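Side-chain contacts in putative uncharacterized protein (Chaetomium thermophilum, PDB 4X2H), which is of unknown function but has an NTF2-like fold and forms a complex with another protein, probably working through that partnership: residues I46-R51 against E57-M62; S27-N32 against A176-R181. All blocks are in the same frame, centred on the assembly; numbering follows the deposited sequence.

From the N terminus, the chain leaves helix 3-20 and enters the loop that carries Ser27-Asn32, the first half of interaction 2. After helix 34-39 it forms the hairpin of strands 45-48 and 51-53 and turns into helix 56-66. Interaction 1 closes a short loop here, only five residues long, by folding the helix back onto the hairpin. The chain runs on through strands 83-96, 122-135 and 145-157 before strand 173-182 returns to Tyr29 and closes the 143-residue loop of interaction 2. Interaction 1 therefore lies wholly within the larger closure. Strands 45-48 and 173-182 are neighbours in one sheet, and Trp59 and Tyr29, one from each interaction, touch each other.

Interaction 1. Residues I46-R51 against E57-M62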
loop_
_atom_site.group_PDB
_atom_site.type_symbol
_atom_site.label_atom_id
_atom_site.label_comp_id
_atom_site.label_asym_id
_atom_site.label_seq_id
_atom_site.Cartn_x
_atom_site.Cartn_y
_atom_site.Cartn_z
ATOM N N ILE B 46 4.259 -8.008 10.487
ATOM C CA ILE B 46 4.427 -8.702 9.212
ATOM C C ILE B 46 3.337 -9.751 9.012
ATOM O O ILE B 46 3.154 -10.635 9.849
ATOM C CB ILE B 46 5.803 -9.391 9.121
ATOM C CG1 ILE B 46 6.927 -8.378 9.371
ATOM C CG2 ILE B 46 5.988 -10.044 7.760
ATOM C CD1 ILE B 46 8.295 -9.009 9.536
ATOM N N THR B 47 2.625 -9.643 7.895
ATOM C CA THR B 47 1.614 -10.627 7.511
ATOM C C THR B 47 1.958 -11.137 6.123
ATOM O O THR B 47 2.064 -10.357 5.185
ATOM C CB THR B 47 0.194 -10.029 7.516
ATOM O OG1 THR B 47 -0.006 -9.277 8.720
ATOM C CG2 THR B 47 -0.854 -11.131 7.427
ATOM N N ILE B 48 2.140 -12.450 6.001
ATOM C CA ILE B 48 2.521 -13.069 4.736
ATOM C C ILE B 48 1.412 -14.012 4.286
ATOM O O ILE B 48 1.232 -15.083 4.868
ATOM C CB ILE B 48 3.849 -13.849 4.858
ATOM C CG1 ILE B 48 4.969 -12.945 5.391
ATOM C CG2 ILE B 48 4.240 -14.467 3.518
ATOM C CD1 ILE B 48 5.270 -11.724 4.528
ATOM N N ASN B 49 0.677 -13.606 3.253
ATOM C CA ASN B 49 -0.469 -14.365 2.763
ATOM C C ASN B 49 -1.411 -14.711 3.912
ATOM O O ASN B 49 -1.960 -15.808 3.967
ATOM C CB ASN B 49 -0.012 -15.633 2.038
ATOM C CG ASN B 49 0.246 -15.409 0.561
ATOM O OD1 ASN B 49 -0.099 -14.369 0.006
ATOM N ND2 ASN B 49 0.834 -16.398 -0.089
ATOM N N GLY B 50 -1.573 -13.771 4.838
ATOM C CA GLY B 50 -2.528 -13.920 5.921
ATOM C C GLY B 50 -1.971 -14.578 7.168
ATOM O O GLY B 50 -2.681 -14.720 8.164
ATOM N N ARG B 51 -0.706 -14.978 7.124
ATOM C CA ARG B 51 -0.040 -15.524 8.301
ATOM C C ARG B 51 0.802 -14.446 8.977
ATOM O O ARG B 51 1.690 -13.870 8.352
ATOM C CB ARG B 51 0.846 -16.708 7.922
ATOM C CG ARG B 51 1.475 -17.414 9.116
ATOM C CD ARG B 51 2.444 -18.487 8.661
ATOM N NE ARG B 51 3.783 -18.281 9.202
ATOM C CZ ARG B 51 4.869 -18.925 8.786
ATOM N NH1 ARG B 51 4.787 -19.824 7.813
ATOM N NH2 ARG B 51 6.042 -18.664 9.343
ATOM N N GLU B 57 13.477 -12.127 10.297
ATOM C CA GLU B 57 14.351 -13.281 10.108
ATOM C C GLU B 57 13.564 -14.500 9.641
ATOM O O GLU B 57 14.024 -15.255 8.782
ATOM C CB GLU B 57 15.098 -13.613 11.404
ATOM C CG GLU B 57 16.278 -12.688 11.707
ATOM C CD GLU B 57 15.860 -11.313 12.202
ATOM O OE1 GLU B 57 16.731 -10.417 12.244
ATOM O OE2 GLU B 57 14.676 -11.121 12.559
ATOM N N GLU B 58 12.376 -14.693 10.208
ATOM C CA GLU B 58 11.536 -15.817 9.815
ATOM C C GLU B 58 11.041 -15.632 8.384
ATOM O O GLU B 58 10.983 -16.586 7.607
ATOM C CB GLU B 58 10.352 -15.981 10.772
ATOM C CG GLU B 58 9.468 -17.174 10.429
ATOM C CD GLU B 58 8.360 -17.407 11.438
ATOM O OE1 GLU B 58 7.458 -18.221 11.142
ATOM O OE2 GLU B 58 8.388 -16.786 12.524
ATOM N N TRP B 59 10.689 -14.399 8.038
ATOM C CA TRP B 59 10.279 -14.068 6.677
ATOM C C TRP B 59 11.394 -14.394 5.685
ATOM O O TRP B 59 11.133 -14.949 4.621
ATOM C CB TRP B 59 9.873 -12.593 6.608
ATOM C CG TRP B 59 9.662 -12.010 5.233
ATOM C CD1 TRP B 59 10.134 -10.810 4.781
ATOM C CD2 TRP B 59 8.916 -12.578 4.145
ATOM N NE1 TRP B 59 9.735 -10.596 3.488
ATOM C CE2 TRP B 59 8.984 -11.666 3.072
ATOM C CE3 TRP B 59 8.197 -13.765 3.974
ATOM C CZ2 TRP B 59 8.370 -11.905 1.847
ATOM C CZ3 TRP B 59 7.593 -14.006 2.752
ATOM C CH2 TRP B 59 7.675 -13.077 1.709
ATOM N N ASP B 60 12.639 -14.074 6.035
ATOM C CA ASP B 60 13.776 -14.445 5.191
ATOM C C ASP B 60 13.855 -15.965 5.009
ATOM O O ASP B 60 14.167 -16.461 3.921
ATOM C CB ASP B 60 15.088 -13.918 5.783
ATOM C CG ASP B 60 15.432 -12.510 5.304
ATOM O OD1 ASP B 60 15.138 -12.183 4.133
ATOM O OD2 ASP B 60 16.008 -11.730 6.095
ATOM N N THR B 61 13.555 -16.705 6.072
ATOM C CA THR B 61 13.593 -18.165 6.012
ATOM C C THR B 61 12.478 -18.701 5.118
ATOM O O THR B 61 12.680 -19.647 4.352
ATOM C CB THR B 61 13.479 -18.783 7.417
ATOM O OG1 THR B 61 14.608 -18.385 8.199
ATOM C CG2 THR B 61 13.433 -20.306 7.351
ATOM N N MET B 62 11.303 -18.088 5.212
ATOM C CA MET B 62 10.167 -18.482 4.388
ATOM C C MET B 62 10.463 -18.258 2.907
ATOM O O MET B 62 10.080 -19.070 2.057
ATOM C CB MET B 62 8.918 -17.707 4.810
ATOM C CG MET B 62 8.424 -18.081 6.201
ATOM S SD MET B 62 7.217 -16.929 6.883
ATOM C CE MET B 62 5.846 -17.154 5.760
#
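Ile48 and Trp59 form the apolar centre of the contact, their side chains crossing at about a right angle. Ile48 CD1 lies over one face of the indole, 3.6 Å from the centroid of the six-membered ring and 11° off its normal, a CH-pi contact. Its CG2 branch, anti to the backbone N, reaches the ring rim at Trp59 CZ3, 3.5 Å away, and also touches Met62 CE at 3.9 Å. Trp59 is further fixed by a hydrogen bond from NE1 to Tyr15 and by edge-to-face packing with His178. Ile48 and Arg51 are the ends of a type I' turn, which makes a two-residue beta hairpin of strands 45-48 and 51-53. The backbone bonds Ile48 N to Arg51 O (2.8 Å) and Arg51 N to Ile48 O (3.0 Å) close it. In this NTF2-like fold, helix 56-66 follows the hairpin directly and lies back across it. The polar contact lies on the more solvent-accessible side, where Arg51 and Glu58 are partly exposed. Arg51 leaves the backbone with CG anti to N (chi1 -175°), and the Glu58 carboxylate lies at the edge of its guanidinium, near its plane, with the two planes 44° apart. The pair is a salt bridge, but NH2 and OE1 are modelled too close together, so its exact geometry is doubtful. Met62 packs against one face of the same guanidinium: its methyl CE sits toward the rim, 3.5 Å from Arg51 NH1. Within the turn, Asn49 uses ND2 to hydrogen-bond the backbone of another protein's chain and OD1 to accept from Ala182 N.

Interaction 2. Residues S27-N32 against A176-R181; sequences SGYVNN and ASHKYR
Tyr29 reaches from its loop to His178 on strand 173-182, and the two side chains are joined by a hydrogen bond of 3.0 Å between Tyr29 OH and His178 ND1. The imidazole nitrogen lies at the edge of the phenol ring, near its plane. With CG anti to the backbone N (chi1 175°), His178 extends from the strand to meet the hydroxyl, while its NE2 is bonded to Asp151 and its ring stacks on Phe153. The histidine is thus gripped at both nitrogens in a buried setting. A phenylalanine in place of Tyr29 would probably leave His178 ND1 without its mate and the imidazole less firmly fixed in rotation. The other end is looser: Val30 CG1 meets Ala176 CB at 4.2 Å and Ala176 CA at 4.0 Å, van der Waals contact alone beside a partly exposed Ala176, though backbone bonds from Gly28 and Val30 to Ile175 hold the loop here. The chain changes direction at Ala176, and Ala176 and Ser177 form a classic beta bulge opposite Ile154. The loop links helices 3-20 and 34-39; Tyr29 packs against both Ile46 of strand 45-48 and Trp59 of helix 56-66, and Val30 rests on Val156 of strand 145-157.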
loop_
_atom_site.group_PDB
_atom_site.type_symbol
_atom_site.label_atom_id
_atom_site.label_comp_id
_atom_site.label_asym_id
_atom_site.label_seq_id
_atom_site.Cartn_x
_atom_site.Cartn_y
_atom_site.Cartn_z
ATOM N N SER B 27 17.399 -6.626 7.329
ATOM C CA SER B 27 18.052 -5.376 7.702
ATOM C C SER B 27 17.215 -4.160 7.298
ATOM O O SER B 27 17.489 -3.040 7.735
ATOM C CB SER B 27 19.440 -5.285 7.068
ATOM O OG SER B 27 19.353 -5.038 5.678
ATOM N N GLY B 28 16.194 -4.385 6.476
ATOM C CA GLY B 28 15.317 -3.313 6.034
ATOM C C GLY B 28 14.145 -3.051 6.968
ATOM O O GLY B 28 13.324 -2.173 6.702
ATOM N N TYR B 29 14.066 -3.810 8.058
ATOM C CA TYR B 29 12.972 -3.682 9.028
ATOM C C TYR B 29 13.414 -2.945 10.287
ATOM O O TYR B 29 14.607 -2.867 10.580
ATOM C CB TYR B 29 12.435 -5.060 9.400
ATOM C CG TYR B 29 11.736 -5.760 8.262
ATOM C CD1 TYR B 29 12.464 -6.353 7.238
ATOM C CD2 TYR B 29 10.351 -5.823 8.204
ATOM C CE1 TYR B 29 11.837 -6.993 6.198
ATOM C CE2 TYR B 29 9.712 -6.468 7.156
ATOM C CZ TYR B 29 10.464 -7.043 6.158
ATOM O OH TYR B 29 9.847 -7.684 5.116
ATOM N N VAL B 30 12.450 -2.418 11.044
ATOM C CA VAL B 30 12.768 -1.637 12.237
ATOM C C VAL B 30 13.383 -2.482 13.351
ATOM O O VAL B 30 14.101 -1.952 14.195
ATOM C CB VAL B 30 11.518 -0.924 12.811
ATOM C CG1 VAL B 30 11.025 0.159 11.851
ATOM C CG2 VAL B 30 10.420 -1.936 13.164
ATOM N N ASN B 31 13.114 -3.785 13.348
ATOM C CA ASN B 31 13.514 -4.654 14.458
ATOM C C ASN B 31 14.996 -4.567 14.809
ATOM O O ASN B 31 15.356 -4.525 15.985
ATOM C CB ASN B 31 13.174 -6.115 14.150
ATOM C CG ASN B 31 11.698 -6.333 13.932
ATOM O OD1 ASN B 31 11.047 -5.569 13.219
ATOM N ND2 ASN B 31 11.154 -7.377 14.554
ATOM N N ASN B 32 15.847 -4.539 13.791
ATOM C CA ASN B 32 17.292 -4.563 14.002
ATOM C C ASN B 32 17.916 -3.176 13.869
ATOM O O ASN B 32 19.060 -3.036 13.434
ATOM C CB ASN B 32 17.947 -5.537 13.021
ATOM C CG ASN B 32 17.429 -6.954 13.181
ATOM O OD1 ASN B 32 17.075 -7.378 14.284
ATOM N ND2 ASN B 32 17.372 -7.693 12.079
ATOM N N ALA B 176 8.152 -0.718 9.053
ATOM C CA ALA B 176 7.458 -0.841 10.335
ATOM C C ALA B 176 6.300 -1.826 10.235
ATOM O O ALA B 176 5.971 -2.510 11.204
ATOM C CB ALA B 176 6.954 0.508 10.789
ATOM N N SER B 177 5.672 -1.864 9.064
ATOM C CA SER B 177 4.603 -2.820 8.766
ATOM C C SER B 177 4.767 -3.330 7.348
ATOM O O SER B 177 5.254 -2.611 6.474
ATOM C CB SER B 177 3.214 -2.191 8.924
ATOM O OG SER B 177 2.928 -1.870 10.270
ATOM N N HIS B 178 4.336 -4.567 7.126
ATOM C CA HIS B 178 4.468 -5.214 5.837
ATOM C C HIS B 178 3.369 -6.248 5.691
ATOM O O HIS B 178 3.220 -7.109 6.552
ATOM C CB HIS B 178 5.843 -5.872 5.708
ATOM C CG HIS B 178 6.025 -6.677 4.459
ATOM N ND1 HIS B 178 6.971 -7.671 4.354
ATOM C CD2 HIS B 178 5.392 -6.632 3.263
ATOM C CE1 HIS B 178 6.913 -8.208 3.147
ATOM N NE2 HIS B 178 5.962 -7.597 2.466
ATOM N N LYS B 179 2.588 -6.136 4.620
ATOM C CA LYS B 179 1.641 -7.177 4.245
ATOM C C LYS B 179 1.935 -7.654 2.838
ATOM O O LYS B 179 2.012 -6.859 1.900
ATOM C CB LYS B 179 0.196 -6.692 4.318
ATOM C CG LYS B 179 -0.208 -6.107 5.645
ATOM C CD LYS B 179 -1.644 -5.619 5.580
ATOM C CE LYS B 179 -2.122 -5.090 6.915
ATOM N NZ LYS B 179 -1.987 -6.108 7.991
ATOM N N TYR B 180 2.078 -8.965 2.709
ATOM C CA TYR B 180 2.352 -9.602 1.432
ATOM C C TYR B 180 1.172 -10.457 1.021
ATOM O O TYR B 180 0.622 -11.196 1.838
ATOM C CB TYR B 180 3.616 -10.449 1.536
ATOM C CG TYR B 180 3.928 -11.298 0.328
ATOM C CD1 TYR B 180 3.382 -12.566 0.189
ATOM C CD2 TYR B 180 4.792 -10.845 -0.654
ATOM C CE1 TYR B 180 3.682 -13.353 -0.902
ATOM C CE2 TYR B 180 5.100 -11.625 -1.751
ATOM C CZ TYR B 180 4.543 -12.874 -1.870
ATOM O OH TYR B 180 4.856 -13.647 -2.964
ATOM N N ARG B 181 0.787 -10.337 -0.245
ATOM C CA ARG B 181 -0.230 -11.194 -0.838
ATOM C C ARG B 181 0.207 -11.633 -2.221
ATOM O O ARG B 181 0.665 -10.823 -3.024
ATOM C CB ARG B 181 -1.577 -10.477 -0.924
ATOM C CG ARG B 181 -2.372 -10.495 0.367
ATOM C CD ARG B 181 -2.979 -11.880 0.608
ATOM N NE ARG B 181 -3.653 -11.971 1.899
ATOM C CZ ARG B 181 -4.117 -13.104 2.415
ATOM N NH1 ARG B 181 -3.977 -14.247 1.753
ATOM N NH2 ARG B 181 -4.722 -13.096 3.594
#